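Local coordinates for protein predicted acetyltransferase (Clostridium acetobutylicum, PDB 3MGD) that binds acetyl-CoA in the manner of the GNAT family and probably transfers its acetyl group to an acceptor that remains to be identified, at residues Arg21-Asp25 and Glu26-Pro30; Tyr77-Thr81 and Gly82-Tyr86; Asn89-Thr92 and Glu93-Ser96. All blocks are in the same frame, centred on the assembly; numbering follows the deposited sequence. Where two conformers were deposited one is given.

Overall arrangement
The three contacts come one after another along the chain. Contact 1 closes helix 12-25, contact 2 covers the turn into strand 83-92 and its first residues, and contact 3 its last residues and the turn that follows. Contacts 2 and 3 therefore stand at the two ends of that strand, their centres about 29 Å apart and on opposite sides of the chain's centre. Contacts 1 and 3, with centres about 13 Å apart, touch: Q22 packs against N89 and M90, and both contacts border acetyl-CoA. Contact 2 lies away from the cofactor, but like contact 1 it reaches the second subunit. Strand 83-92 thus joins a peripheral, subunit-facing turn to the acetyl-CoA site.

Contact 1. Residues Arg21-Asp25 and Glu26-Pro30; sequences RQLID and EGIEP. With ACO (acetyl coenzyme *a), chain C.
The amide of Q22 and the carboxylate of E26, one helical turn apart, join through a bond of 2.8 Å from Q22 NE2 to E26 OE2. The approach is nearly straight, with an N-H...O angle of 162°, and OE2 lies close to the plane of the amide. The two chains run side by side in the same direction. In Q22, CG stands opposite the backbone N (chi1 175°) and the rest of the chain is extended, which carries the amide up to the carboxylate. A backbone bond of 3.0 Å from E26 N to Q22 O closes the same turn. Both side chains belong to the acetyl-CoA pocket: E26 OE2 lies 3.3 Å from C2P of the pantetheine arm, and CG of Q22 packs against the methylene C6P. A long side chain suits each place, since its methylenes can line the arm while its polar end pairs with its neighbour.

Just beyond, helix 12-25 ends in a Schellman motif. I28 N reaches back to L23 O over 3.2 Å, and G27 N reaches I24 O over 2.9 Å. G27 has a positive phi of 104°, at which a CB would be jammed against the preceding carbonyl oxygen, so glycine fits this reversal. The hydrophobic pair that commonly accompanies the motif is present as well, CD2 of L23 meeting CD1 of I28 at 3.8 Å. Y77 of the second subunit packs on both of these residues and on P30. On the next residue, I24, CD1 rests on P30 CB at 4.0 Å, the isoleucine chain crossing the proline ring at about a right angle. The side chain of D25 is held from outside the two segments: its OD2 forms a salt bridge with R97 and a weak hydrogen bond with the Y91 hydroxyl.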
loop_
_atom_site.group_PDB
_atom_site.type_symbol
_atom_site.label_atom_id
_atom_site.label_comp_id
_atom_site.label_asym_id
_atom_site.label_seq_id
_atom_site.Cartn_x
_atom_site.Cartn_y
_atom_site.Cartn_z
ATOM N N ARG A 21 -7.372 12.958 -16.515
ATOM C CA ARG A 21 -7.781 14.337 -16.314
ATOM C C ARG A 21 -7.425 14.804 -14.904
ATOM O O ARG A 21 -6.934 15.913 -14.708
ATOM C CB ARG A 21 -9.280 14.433 -16.536
ATOM C CG ARG A 21 -9.797 15.831 -16.716
ATOM C CD ARG A 21 -11.147 15.751 -17.371
ATOM N NE ARG A 21 -12.084 16.680 -16.769
ATOM C CZ ARG A 21 -13.375 16.422 -16.610
ATOM N NH1 ARG A 21 -13.885 15.258 -17.005
ATOM N NH2 ARG A 21 -14.142 17.326 -16.042
ATOM N N GLN A 22 -7.675 13.929 -13.931
ATOM C CA GLN A 22 -7.372 14.184 -12.528
ATOM C C GLN A 22 -5.881 14.393 -12.301
ATOM O O GLN A 22 -5.471 15.352 -11.664
ATOM C CB GLN A 22 -7.854 12.996 -11.706
ATOM C CG GLN A 22 -7.493 13.065 -10.234
ATOM C CD GLN A 22 -7.529 11.691 -9.626
ATOM O OE1 GLN A 22 -8.348 10.853 -10.027
ATOM N NE2 GLN A 22 -6.659 11.445 -8.636
ATOM N N LEU A 23 -5.067 13.499 -12.844
ATOM C CA LEU A 23 -3.630 13.571 -12.632
ATOM C C LEU A 23 -3.063 14.832 -13.265
ATOM O O LEU A 23 -2.177 15.476 -12.717
ATOM C CB LEU A 23 -2.954 12.345 -13.236
ATOM C CG LEU A 23 -3.297 10.994 -12.600
ATOM C CD1 LEU A 23 -2.691 9.881 -13.423
ATOM C CD2 LEU A 23 -2.815 10.913 -11.129
ATOM N N ILE A 24 -3.571 15.185 -14.440
ATOM C CA ILE A 24 -3.080 16.375 -15.104
ATOM C C ILE A 24 -3.470 17.618 -14.309
ATOM O O ILE A 24 -2.669 18.525 -14.157
ATOM C CB ILE A 24 -3.581 16.430 -16.555
ATOM C CG1 ILE A 24 -2.862 15.347 -17.364
ATOM C CG2 ILE A 24 -3.330 17.803 -17.169
ATOM C CD1 ILE A 24 -3.528 15.053 -18.718
ATOM N N ASP A 25 -4.698 17.640 -13.804
ATOM C CA ASP A 25 -5.163 18.679 -12.874
ATOM C C ASP A 25 -4.230 18.795 -11.653
ATOM O O ASP A 25 -3.999 19.896 -11.138
ATOM C CB ASP A 25 -6.591 18.330 -12.417
ATOM C CG ASP A 25 -7.481 19.552 -12.246
ATOM O OD1 ASP A 25 -6.951 20.643 -11.936
ATOM O OD2 ASP A 25 -8.717 19.416 -12.411
ATOM N N GLU A 26 -3.691 17.666 -11.191
ATOM C CA GLU A 26 -2.764 17.658 -10.051
ATOM C C GLU A 26 -1.371 18.186 -10.394
ATOM O O GLU A 26 -0.537 18.366 -9.504
ATOM C CB GLU A 26 -2.634 16.244 -9.456
ATOM C CG GLU A 26 -3.910 15.715 -8.800
ATOM C CD GLU A 26 -3.786 14.268 -8.357
ATOM O OE1 GLU A 26 -2.672 13.848 -7.976
ATOM O OE2 GLU A 26 -4.806 13.547 -8.394
ATOM N N GLY A 27 -1.102 18.389 -11.684
ATOM C CA GLY A 27 0.165 18.972 -12.107
ATOM C C GLY A 27 1.163 17.985 -12.686
ATOM O O GLY A 27 2.296 18.345 -12.998
ATOM N N ILE A 28 0.755 16.731 -12.833
ATOM C CA ILE A 28 1.676 15.713 -13.324
ATOM C C ILE A 28 1.906 15.877 -14.830
ATOM O O ILE A 28 1.018 16.332 -15.563
ATOM C CB ILE A 28 1.213 14.289 -12.923
ATOM C CG1 ILE A 28 1.199 14.187 -11.391
ATOM C CG2 ILE A 28 2.140 13.227 -13.495
ATOM C CD1 ILE A 28 0.305 13.104 -10.832
ATOM N N GLU A 29 3.117 15.552 -15.278
ATOM C CA GLU A 29 3.460 15.674 -16.687
ATOM C C GLU A 29 3.112 14.397 -17.445
ATOM O O GLU A 29 3.732 13.344 -17.232
ATOM C CB GLU A 29 4.933 16.066 -16.859
ATOM C CG GLU A 29 5.209 17.518 -16.464
ATOM C CD GLU A 29 6.692 17.858 -16.416
ATOM O OE1 GLU A 29 7.497 17.139 -17.045
ATOM O OE2 GLU A 29 7.050 18.852 -15.749
ATOM N N PRO A 30 2.099 14.486 -18.327
ATOM C CA PRO A 30 1.574 13.332 -19.061
ATOM C C PRO A 30 2.470 12.950 -20.241
ATOM O O PRO A 30 2.053 13.010 -21.390
ATOM C CB PRO A 30 0.198 13.820 -19.524
ATOM C CG PRO A 30 0.389 15.279 -19.720
ATOM C CD PRO A 30 1.364 15.726 -18.655
HETATM N N1A ACO C . -19.711 23.671 4.806
HETATM C C2A ACO C . -18.609 24.522 4.682
HETATM N N3A ACO C . -17.574 24.217 3.765
HETATM C C4A ACO C . -17.667 23.012 2.958
HETATM C C5A ACO C . -18.796 22.139 3.083
HETATM C C6A ACO C . -19.809 22.440 3.985
HETATM N N6A ACO C . -20.949 21.554 4.108
HETATM N N7A ACO C . -18.627 21.041 2.171
HETATM C C8A ACO C . -17.428 21.232 1.500
HETATM N N9A ACO C . -16.809 22.448 2.000
HETATM C C1B ACO C . -15.599 23.028 1.444
HETATM C C2B ACO C . -14.499 22.453 2.352
HETATM O O2B ACO C . -14.496 22.665 3.726
HETATM C C3B ACO C . -13.253 22.738 1.543
HETATM O O3B ACO C . -12.625 23.992 1.683
HETATM P P3B ACO C . -11.433 24.260 2.706
HETATM O O7A ACO C . -11.376 25.804 2.972
HETATM O O8A ACO C . -10.098 23.789 2.090
HETATM O O9A ACO C . -11.673 23.524 4.007
HETATM C C4B ACO C . -13.761 22.358 0.108
HETATM O O4B ACO C . -15.146 22.861 0.091
HETATM C C5B ACO C . -13.521 21.012 -0.545
HETATM O O5B ACO C . -14.314 20.004 0.030
HETATM P P1A ACO C . -15.269 19.118 -0.866
HETATM O O1A ACO C . -16.381 19.947 -1.528
HETATM O O2A ACO C . -15.810 17.996 0.015
HETATM O O3A ACO C . -14.321 18.498 -1.964
HETATM P P2A ACO C . -14.506 18.697 -3.534
HETATM O O4A ACO C . -14.287 20.179 -3.988
HETATM O O5A ACO C . -15.810 18.116 -4.004
HETATM O O6A ACO C . -13.415 17.783 -4.209
HETATM C CBP ACO C . -11.099 17.271 -4.735
HETATM C CCP ACO C . -12.103 17.794 -3.718
HETATM C CDP ACO C . -9.739 17.080 -4.083
HETATM C CEP ACO C . -11.631 15.985 -5.273
HETATM C CAP ACO C . -10.964 18.332 -5.879
HETATM O OAP ACO C . -10.449 19.536 -5.420
HETATM C C9P ACO C . -10.286 17.834 -7.131
HETATM O O9P ACO C . -10.859 17.124 -7.959
HETATM N N8P ACO C . -8.913 18.250 -7.327
HETATM C C7P ACO C . -8.145 17.765 -8.472
HETATM C C6P ACO C . -7.904 16.302 -8.401
HETATM C C5P ACO C . -7.384 15.897 -7.039
HETATM O O5P ACO C . -6.494 16.547 -6.490
HETATM N N4P ACO C . -7.997 14.779 -6.408
HETATM C C3P ACO C . -7.426 14.161 -5.236
HETATM C C2P ACO C . -6.255 13.239 -5.463
HETATM S S1P ACO C . -5.699 12.392 -4.005
HETATM C C ACO C . -6.615 11.016 -3.699
HETATM O O ACO C . -7.518 10.708 -4.462
HETATM C CH3 ACO C . -6.411 10.270 -2.439
#

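Contact 2. Residues Tyr77-Thr81 and Gly82-Tyr86; sequences YTNKT and GRKGY
T81, G82 and R83 bury the most surface where the loop before strand 83-92 turns into the strand. A type I beta turn from N79 to G82 makes the reversal, and G82 N closes it with a bond of 2.9 Å to N79 O. G82 leaves the turn with a positive phi of 77°; a CB here would clash with T81 O, so glycine suits the last position. The hydroxyl of T81 then takes up the first amide of the strand: R83 N donates to T81 OG1 over 3.2 Å, at an N-H...O angle of 163°. Threonine serves this role because OG1 sits between its own backbone N and carbonyl carbon (chi1 68°), facing the onward chain. In one of the two conformers deposited for R83, which makes this detail less certain, CB and CG2 of T81 lie against the guanidinium, CB over the centre of one face.

The strand that starts here runs between strands 61-72 and 120-124. G82 and K84 form backbone bonds with F73 and I71, G85 with K120 and C122, while N79 packs on H119 and K120.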
loop_
_atom_site.group_PDB
_atom_site.type_symbol
_atom_site.label_atom_id
_atom_site.label_comp_id
_atom_site.label_asym_id
_atom_site.label_seq_id
_atom_site.Cartn_x
_atom_site.Cartn_y
_atom_site.Cartn_z
ATOM N N TYR A 77 -0.973 -6.456 15.491
ATOM C CA TYR A 77 -1.900 -6.487 16.621
ATOM C C TYR A 77 -2.989 -5.424 16.540
ATOM O O TYR A 77 -4.066 -5.595 17.102
ATOM C CB TYR A 77 -1.124 -6.414 17.938
ATOM C CG TYR A 77 -0.275 -7.644 18.116
ATOM C CD1 TYR A 77 -0.844 -8.857 18.498
ATOM C CD2 TYR A 77 1.086 -7.610 17.845
ATOM C CE1 TYR A 77 -0.068 -9.991 18.635
ATOM C CE2 TYR A 77 1.861 -8.731 17.984
ATOM C CZ TYR A 77 1.282 -9.915 18.385
ATOM O OH TYR A 77 2.075 -11.025 18.522
ATOM N N THR A 78 -2.718 -4.345 15.810
ATOM C CA THR A 78 -3.679 -3.252 15.677
ATOM C C THR A 78 -4.500 -3.319 14.386
ATOM O O THR A 78 -5.303 -2.435 14.102
ATOM C CB THR A 78 -2.972 -1.894 15.734
ATOM O OG1 THR A 78 -1.951 -1.852 14.732
ATOM C CG2 THR A 78 -2.340 -1.690 17.099
ATOM N N ASN A 79 -4.287 -4.373 13.611
ATOM C CA ASN A 79 -5.017 -4.602 12.378
ATOM C C ASN A 79 -4.879 -6.080 12.065
ATOM O O ASN A 79 -4.057 -6.457 11.238
ATOM C CB ASN A 79 -4.376 -3.772 11.266
ATOM C CG ASN A 79 -5.207 -3.735 10.011
ATOM O OD1 ASN A 79 -4.711 -3.390 8.923
ATOM N ND2 ASN A 79 -6.474 -4.083 10.143
ATOM N N LYS A 80 -5.662 -6.931 12.731
ATOM C CA LYS A 80 -5.366 -8.368 12.711
ATOM C C LYS A 80 -5.421 -9.043 11.332
ATOM O O LYS A 80 -4.773 -10.066 11.119
ATOM C CB LYS A 80 -6.263 -9.129 13.702
ATOM C CG LYS A 80 -7.736 -9.112 13.348
ATOM C CD LYS A 80 -8.536 -9.978 14.336
ATOM C CE LYS A 80 -10.018 -10.009 13.959
ATOM N NZ LYS A 80 -10.767 -11.112 14.647
ATOM N N THR A 81 -6.214 -8.502 10.414
ATOM C CA THR A 81 -6.305 -9.080 9.070
ATOM C C THR A 81 -5.204 -8.545 8.143
ATOM O O THR A 81 -4.911 -9.133 7.087
ATOM C CB THR A 81 -7.669 -8.760 8.398
ATOM O OG1 THR A 81 -7.736 -7.358 8.132
ATOM C CG2 THR A 81 -8.829 -9.142 9.296
ATOM N N GLY A 82 -4.622 -7.418 8.526
ATOM C CA GLY A 82 -3.626 -6.752 7.699
ATOM C C GLY A 82 -4.177 -5.956 6.511
ATOM O O GLY A 82 -3.431 -5.246 5.825
ATOM N N ARG A 83 -5.476 -6.072 6.269
ATOM C CA ARG A 83 -6.082 -5.415 5.117
ATOM C C ARG A 83 -6.270 -3.928 5.372
ATOM O O ARG A 83 -6.490 -3.500 6.507
ATOM C CB ARG A 83 -7.438 -6.036 4.776
ATOM C CG ARG A 83 -7.450 -7.547 4.694
ATOM C CD ARG A 83 -8.737 -8.017 4.046
ATOM N NE ARG A 83 -9.248 -9.239 4.660
ATOM C CZ ARG A 83 -10.112 -9.262 5.668
ATOM N NH1 ARG A 83 -10.565 -8.125 6.188
ATOM N NH2 ARG A 83 -10.517 -10.425 6.161
ATOM N N LYS A 84 -6.187 -3.147 4.297
ATOM C CA LYS A 84 -6.462 -1.723 4.356
ATOM C C LYS A 84 -7.241 -1.309 3.127
ATOM O O LYS A 84 -7.147 -1.951 2.082
ATOM C CB LYS A 84 -5.157 -0.915 4.414
ATOM C CG LYS A 84 -4.445 -0.963 5.787
ATOM C CD LYS A 84 -3.225 -0.042 5.808
ATOM C CE LYS A 84 -2.628 0.088 7.206
ATOM N NZ LYS A 84 -1.426 0.967 7.193
ATOM N N GLY A 85 -8.005 -0.231 3.253
ATOM C CA GLY A 85 -8.659 0.354 2.097
ATOM C C GLY A 85 -7.756 1.486 1.652
ATOM O O GLY A 85 -7.298 2.274 2.471
ATOM N N TYR A 86 -7.486 1.556 0.358
ATOM C CA TYR A 86 -6.608 2.582 -0.191
ATOM C C TYR A 86 -7.472 3.497 -1.052
ATOM O O TYR A 86 -8.016 3.072 -2.071
ATOM C CB TYR A 86 -5.511 1.937 -1.051
ATOM C CG TYR A 86 -4.621 2.938 -1.760
ATOM C CD1 TYR A 86 -3.634 3.631 -1.071
ATOM C CD2 TYR A 86 -4.770 3.188 -3.121
ATOM C CE1 TYR A 86 -2.817 4.555 -1.721
ATOM C CE2 TYR A 86 -3.962 4.108 -3.780
ATOM C CZ TYR A 86 -2.989 4.779 -3.076
ATOM O OH TYR A 86 -2.194 5.691 -3.733
#

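Contact 3. Residues Asn89-Thr92 and Glu93-Ser96; sequences NMYT and EPTS. With ACO (acetyl coenzyme *a), chain C.
The pantetheine-binding strand of the GNAT fold ends in this contact, which covers the close of strand 83-92 and the turn leading to R97-G98-N99-G100-I101-A102, which runs into the start of helix 101-115 and matches the family's Q/R-x-x-G-x-G/A pyrophosphate-binding motif. At N89 the backbone takes left-handed helical angles, consistent with the bulge that GNAT enzymes carry in this strand. The cofactor arm then runs beside the strand almost like another strand. M90, modelled as selenomethionine, receives N4P of acetyl-CoA on its carbonyl oxygen O at 2.6 Å, and its N makes a weak bond of 3.4 Å to the acetyl oxygen O, which might slightly polarise the thioester. T92 N gives a straighter bond (171°) to the pantoate carbonyl O9P at 2.9 Å. The T92 hydroxyl faces the pyrophosphate: OG1 lies 3.0 Å from O5A and 3.2 Å from the ester oxygen O6A, two acceptors between which its single proton must choose. A beta-branched residue suits this place, since with OG1 opposite the carbonyl carbon (chi1 -63°) CG2 is turned back to the protein, meeting S96 CB at 3.9 Å.

Y91 spans from cofactor to turn. CD1 approaches O9P, while the far end of the ring crosses P94, whose CD comes within 3.3 Å of Y91 OH. P94 opens a short 3-10 segment, held by a bond of 2.8 Å from S96 N to E93 O; a proline needs no N-H there.

Along the edge turned away from the cofactor, Y91 and E93 pair by backbone with T65 and I63 of strand 61-72. The ring of Y91 packs on I18 of helix 12-25, and M90, T92 and S96 pack on helix 101-115.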
loop_
_atom_site.group_PDB
_atom_site.type_symbol
_atom_site.label_atom_id
_atom_site.label_comp_id
_atom_site.label_asym_id
_atom_site.label_seq_id
_atom_site.Cartn_x
_atom_site.Cartn_y
_atom_site.Cartn_z
ATOM N N ASN A 89 -8.296 7.954 -6.980
ATOM C CA ASN A 89 -9.160 8.327 -8.080
ATOM C C ASN A 89 -10.249 9.295 -7.663
ATOM O O ASN A 89 -11.376 9.195 -8.130
ATOM C CB ASN A 89 -9.790 7.090 -8.732
ATOM C CG ASN A 89 -8.765 6.198 -9.393
ATOM O OD1 ASN A 89 -7.595 6.552 -9.489
ATOM N ND2 ASN A 89 -9.197 5.017 -9.829
HETATM N N MSE A 90 -9.932 10.220 -6.767
HETATM C CA MSE A 90 -10.919 11.217 -6.408
HETATM C C MSE A 90 -10.793 12.462 -7.279
HETATM O O MSE A 90 -9.725 13.053 -7.426
HETATM C CB MSE A 90 -10.853 11.552 -4.924
HETATM C CG MSE A 90 -11.218 10.322 -4.065
HETATM SE SE MSE A 90 -11.464 10.829 -2.228
HETATM C CE MSE A 90 -13.048 11.957 -2.427
ATOM N N TYR A 91 -11.914 12.853 -7.854
ATOM C CA TYR A 91 -11.939 14.001 -8.749
ATOM C C TYR A 91 -13.334 14.589 -8.682
ATOM O O TYR A 91 -14.325 13.860 -8.693
ATOM C CB TYR A 91 -11.585 13.589 -10.185
ATOM C CG TYR A 91 -11.564 14.784 -11.126
ATOM C CD1 TYR A 91 -10.444 15.595 -11.221
ATOM C CD2 TYR A 91 -12.672 15.108 -11.885
ATOM C CE1 TYR A 91 -10.426 16.714 -12.076
ATOM C CE2 TYR A 91 -12.670 16.215 -12.729
ATOM C CZ TYR A 91 -11.550 17.011 -12.824
ATOM O OH TYR A 91 -11.574 18.112 -13.678
ATOM N N THR A 92 -13.404 15.904 -8.532
ATOM C CA THR A 92 -14.662 16.611 -8.667
ATOM C C THR A 92 -14.489 17.687 -9.755
ATOM O O THR A 92 -13.489 18.413 -9.761
ATOM C CB THR A 92 -15.086 17.310 -7.354
ATOM O OG1 THR A 92 -15.316 16.338 -6.330
ATOM C CG2 THR A 92 -16.383 18.131 -7.590
ATOM N N GLU A 93 -15.458 17.776 -10.666
ATOM C CA GLU A 93 -15.480 18.810 -11.701
ATOM C C GLU A 93 -15.249 20.164 -11.043
ATOM O O GLU A 93 -15.881 20.466 -10.030
ATOM C CB GLU A 93 -16.845 18.794 -12.407
ATOM C CG GLU A 93 -16.986 19.795 -13.541
ATOM C CD GLU A 93 -16.100 19.459 -14.729
ATOM O OE1 GLU A 93 -16.122 18.293 -15.179
ATOM O OE2 GLU A 93 -15.389 20.361 -15.214
ATOM N N PRO A 94 -14.323 20.979 -11.590
ATOM C CA PRO A 94 -13.971 22.243 -10.930
ATOM C C PRO A 94 -15.148 23.157 -10.571
ATOM O O PRO A 94 -15.174 23.668 -9.455
ATOM C CB PRO A 94 -13.023 22.905 -11.929
ATOM C CG PRO A 94 -12.330 21.727 -12.565
ATOM C CD PRO A 94 -13.408 20.674 -12.702
ATOM N N THR A 95 -16.104 23.352 -11.474
ATOM C CA THR A 95 -17.230 24.226 -11.165
ATOM C C THR A 95 -18.145 23.629 -10.093
ATOM O O THR A 95 -19.018 24.317 -9.566
ATOM C CB THR A 95 -18.050 24.582 -12.425
ATOM O OG1 THR A 95 -18.558 23.386 -13.015
ATOM C CG2 THR A 95 -17.173 25.316 -13.448
ATOM N N SER A 96 -17.937 22.353 -9.763
ATOM C CA SER A 96 -18.735 21.685 -8.741
ATOM C C SER A 96 -18.005 21.548 -7.397
ATOM O O SER A 96 -18.556 21.007 -6.443
ATOM C CB SER A 96 -19.158 20.288 -9.217
ATOM O OG SER A 96 -20.175 20.346 -10.198
HETATM N N1A ACO C . -19.711 23.671 4.806
HETATM C C2A ACO C . -18.609 24.522 4.682
HETATM N N3A ACO C . -17.574 24.217 3.765
HETATM C C4A ACO C . -17.667 23.012 2.958
HETATM C C5A ACO C . -18.796 22.139 3.083
HETATM C C6A ACO C . -19.809 22.440 3.985
HETATM N N6A ACO C . -20.949 21.554 4.108
HETATM N N7A ACO C . -18.627 21.041 2.171
HETATM C C8A ACO C . -17.428 21.232 1.500
HETATM N N9A ACO C . -16.809 22.448 2.000
HETATM C C1B ACO C . -15.599 23.028 1.444
HETATM C C2B ACO C . -14.499 22.453 2.352
HETATM O O2B ACO C . -14.496 22.665 3.726
HETATM C C3B ACO C . -13.253 22.738 1.543
HETATM O O3B ACO C . -12.625 23.992 1.683
HETATM P P3B ACO C . -11.433 24.260 2.706
HETATM O O7A ACO C . -11.376 25.804 2.972
HETATM O O8A ACO C . -10.098 23.789 2.090
HETATM O O9A ACO C . -11.673 23.524 4.007
HETATM C C4B ACO C . -13.761 22.358 0.108
HETATM O O4B ACO C . -15.146 22.861 0.091
HETATM C C5B ACO C . -13.521 21.012 -0.545
HETATM O O5B ACO C . -14.314 20.004 0.030
HETATM P P1A ACO C . -15.269 19.118 -0.866
HETATM O O1A ACO C . -16.381 19.947 -1.528
HETATM O O2A ACO C . -15.810 17.996 0.015
HETATM O O3A ACO C . -14.321 18.498 -1.964
HETATM P P2A ACO C . -14.506 18.697 -3.534
HETATM O O4A ACO C . -14.287 20.179 -3.988
HETATM O O5A ACO C . -15.810 18.116 -4.004
HETATM O O6A ACO C . -13.415 17.783 -4.209
HETATM C CBP ACO C . -11.099 17.271 -4.735
HETATM C CCP ACO C . -12.103 17.794 -3.718
HETATM C CDP ACO C . -9.739 17.080 -4.083
HETATM C CEP ACO C . -11.631 15.985 -5.273
HETATM C CAP ACO C . -10.964 18.332 -5.879
HETATM O OAP ACO C . -10.449 19.536 -5.420
HETATM C C9P ACO C . -10.286 17.834 -7.131
HETATM O O9P ACO C . -10.859 17.124 -7.959
HETATM N N8P ACO C . -8.913 18.250 -7.327
HETATM C C7P ACO C . -8.145 17.765 -8.472
HETATM C C6P ACO C . -7.904 16.302 -8.401
HETATM C C5P ACO C . -7.384 15.897 -7.039
HETATM O O5P ACO C . -6.494 16.547 -6.490
HETATM N N4P ACO C . -7.997 14.779 -6.408
HETATM C C3P ACO C . -7.426 14.161 -5.236
HETATM C C2P ACO C . -6.255 13.239 -5.463
HETATM S S1P ACO C . -5.699 12.392 -4.005
HETATM C C ACO C . -6.615 11.016 -3.699
HETATM O O ACO C . -7.518 10.708 -4.462
HETATM C CH3 ACO C . -6.411 10.270 -2.439
#